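PDB 5XH8: extracellular invertase from Aspergillus kawachii, which cleaves beta-fructofuranosides such as sucrose and, with high transfructosylation activity, transfers the fructosyl group to build fructooligosaccharides such as 1-kestose. Local coordinates for the sodium ion site. Numbering follows the deposited sequence.

The sodium ion site. Residues 287-289, 313, 315-319, 353. With NA (sodium ion), chain B.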
loop_
_atom_site.group_PDB
_atom_site.type_symbol
_atom_site.label_atom_id
_atom_site.label_comp_id
_atom_site.label_asym_id
_atom_site.label_seq_id
_atom_site.Cartn_x
_atom_site.Cartn_y
_atom_site.Cartn_z
ATOM N N HIS A 287 1.457 -16.637 -25.852
ATOM C CA HIS A 287 1.493 -15.184 -25.677
ATOM C C HIS A 287 1.000 -14.535 -26.965
ATOM O O HIS A 287 1.782 -14.338 -27.903
ATOM C CB HIS A 287 2.932 -14.738 -25.340
ATOM C CG HIS A 287 3.427 -15.187 -23.995
ATOM N ND1 HIS A 287 3.921 -16.457 -23.763
ATOM C CD2 HIS A 287 3.532 -14.526 -22.814
ATOM C CE1 HIS A 287 4.322 -16.551 -22.504
ATOM N NE2 HIS A 287 4.074 -15.399 -21.902
ATOM N N ASP A 288 -0.289 -14.202 -27.024
ATOM C CA ASP A 288 -0.880 -13.551 -28.206
ATOM C C ASP A 288 -0.766 -12.023 -28.155
ATOM O O ASP A 288 -1.117 -11.438 -27.142
ATOM C CB ASP A 288 -2.366 -13.899 -28.329
ATOM C CG ASP A 288 -2.612 -15.324 -28.789
ATOM O OD1 ASP A 288 -1.686 -15.973 -29.347
ATOM O OD2 ASP A 288 -3.760 -15.776 -28.572
ATOM N N MET A 289 -0.300 -11.403 -29.254
ATOM C CA MET A 289 -0.098 -9.959 -29.361
ATOM C C MET A 289 -1.187 -9.370 -30.252
ATOM O O MET A 289 -1.039 -9.274 -31.487
ATOM C CB MET A 289 1.281 -9.623 -29.917
ATOM C CG MET A 289 1.675 -8.150 -29.815
ATOM S SD MET A 289 1.437 -7.429 -28.173
ATOM C CE MET A 289 0.034 -6.332 -28.408
ATOM N N ASP A 313 1.243 -8.553 -34.107
ATOM C CA ASP A 313 2.317 -9.395 -34.656
ATOM C C ASP A 313 2.000 -10.850 -34.361
ATOM O O ASP A 313 1.727 -11.209 -33.208
ATOM C CB ASP A 313 3.722 -9.038 -34.123
ATOM C CG ASP A 313 4.825 -9.627 -35.001
ATOM O OD1 ASP A 313 5.125 -10.831 -34.842
ATOM O OD2 ASP A 313 5.349 -8.915 -35.881
ATOM N N GLY A 315 4.032 -13.350 -34.524
ATOM C CA GLY A 315 5.162 -14.101 -33.960
ATOM C C GLY A 315 4.844 -14.753 -32.627
ATOM O O GLY A 315 4.201 -14.139 -31.751
ATOM N N PHE A 316 5.238 -16.010 -32.482
ATOM C CA PHE A 316 5.103 -16.731 -31.209
ATOM C C PHE A 316 5.785 -15.924 -30.070
ATOM O O PHE A 316 5.180 -15.724 -29.017
ATOM C CB PHE A 316 5.679 -18.152 -31.327
ATOM C CG PHE A 316 5.553 -18.979 -30.072
ATOM C CD1 PHE A 316 6.501 -18.860 -29.033
ATOM C CD2 PHE A 316 4.513 -19.891 -29.923
ATOM C CE1 PHE A 316 6.405 -19.620 -27.887
ATOM C CE2 PHE A 316 4.405 -20.654 -28.770
ATOM C CZ PHE A 316 5.358 -20.528 -27.760
ATOM N N SER A 317 6.983 -15.404 -30.346
ATOM C CA SER A 317 7.799 -14.676 -29.371
ATOM C C SER A 317 7.510 -13.167 -29.323
ATOM O O SER A 317 8.148 -12.443 -28.560
ATOM C CB SER A 317 9.292 -14.942 -29.652
ATOM O OG SER A 317 9.597 -16.332 -29.502
ATOM N N SER A 318 6.561 -12.709 -30.133
ATOM C CA SER A 318 6.146 -11.323 -30.197
ATOM C C SER A 318 5.095 -11.033 -29.152
ATOM O O SER A 318 4.129 -11.777 -29.060
ATOM C CB SER A 318 5.542 -11.014 -31.566
ATOM O OG SER A 318 6.492 -11.201 -32.582
ATOM N N TYR A 319 5.262 -9.949 -28.383
ATOM C CA TYR A 319 4.399 -9.675 -27.229
ATOM C C TYR A 319 4.586 -8.267 -26.662
ATOM O O TYR A 319 5.446 -7.525 -27.120
ATOM C CB TYR A 319 4.658 -10.723 -26.133
ATOM C CG TYR A 319 3.540 -10.921 -25.129
ATOM C CD1 TYR A 319 2.252 -11.303 -25.547
ATOM C CD2 TYR A 319 3.778 -10.799 -23.757
ATOM C CE1 TYR A 319 1.246 -11.519 -24.638
ATOM C CE2 TYR A 319 2.762 -10.981 -22.847
ATOM C CZ TYR A 319 1.495 -11.356 -23.286
ATOM O OH TYR A 319 0.448 -11.530 -22.400
ATOM N N PHE A 353 10.158 -16.531 -23.832
ATOM C CA PHE A 353 9.670 -16.091 -22.528
ATOM C C PHE A 353 10.297 -16.911 -21.396
ATOM O O PHE A 353 9.618 -17.373 -20.504
ATOM C CB PHE A 353 8.140 -16.128 -22.507
ATOM C CG PHE A 353 7.513 -15.486 -23.711
ATOM C CD1 PHE A 353 7.342 -14.105 -23.765
ATOM C CD2 PHE A 353 7.106 -16.261 -24.801
ATOM C CE1 PHE A 353 6.770 -13.518 -24.878
ATOM C CE2 PHE A 353 6.523 -15.672 -25.909
ATOM C CZ PHE A 353 6.346 -14.303 -25.947
HETATM NA NA NA B . 3.121 -13.854 -29.656
HETATM O O HOH W 1 1.344 -13.035 -31.076
#
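Ser318 sets its OG anti to its own carbonyl carbon (chi1 -62°), so the hydroxyl lies beside the backbone N and reaches Asp313; the carbonyl of the same residue binds the sodium ion. Asp313, with CG anti to its backbone N (chi1 -163°), brings a carboxylate up to that hydroxyl. Its OD1 takes two hydrogen bonds, one from Ser318 OG at 2.7 Å and one from the backbone N of Gly315 at 2.8 Å. Both donors come in above the carboxylate plane, the serine steeply, 61° out of it, and the amide much less so. This second-shell clamp ties the start and end of the turn together and so may help to position its carbonyls.

The metal itself is held by main-chain oxygens. His287 O lies 2.3 Å from NA, and the carbonyls of Gly315 and Ser318 bind from the turn. Phe316 O is a longer, looser ligand at 2.9 Å from NA. Water 1 joins them to give a nearly square-pyramidal shell, in which further waters could have gone unseen. That water is fixed from behind by Met289 N, 2.9 Å from its oxygen, and by the carbonyl O of Asp313. The ligands seen are neutral oxygens, four carbonyls and a water, whose dipoles may offset the positive charge; this is consistent with a structural role, and Asp313 may add some long-range compensation.

Aromatic side chains pack beside the site. The His287 ring, turned away from the metal its own carbonyl binds, lies over the Phe353 ring, with ND1 3.3 Å above that plane and displaced towards the rim. Phe353 points its edge at Phe316 O, while CB of His287 rests on one face of Tyr319.

Within the GH32 beta-propeller, the ion bridges the start of strand 286-298, through His287, to the turn 315-317 and the start of strand 318-326, where it probably stabilises the local fold.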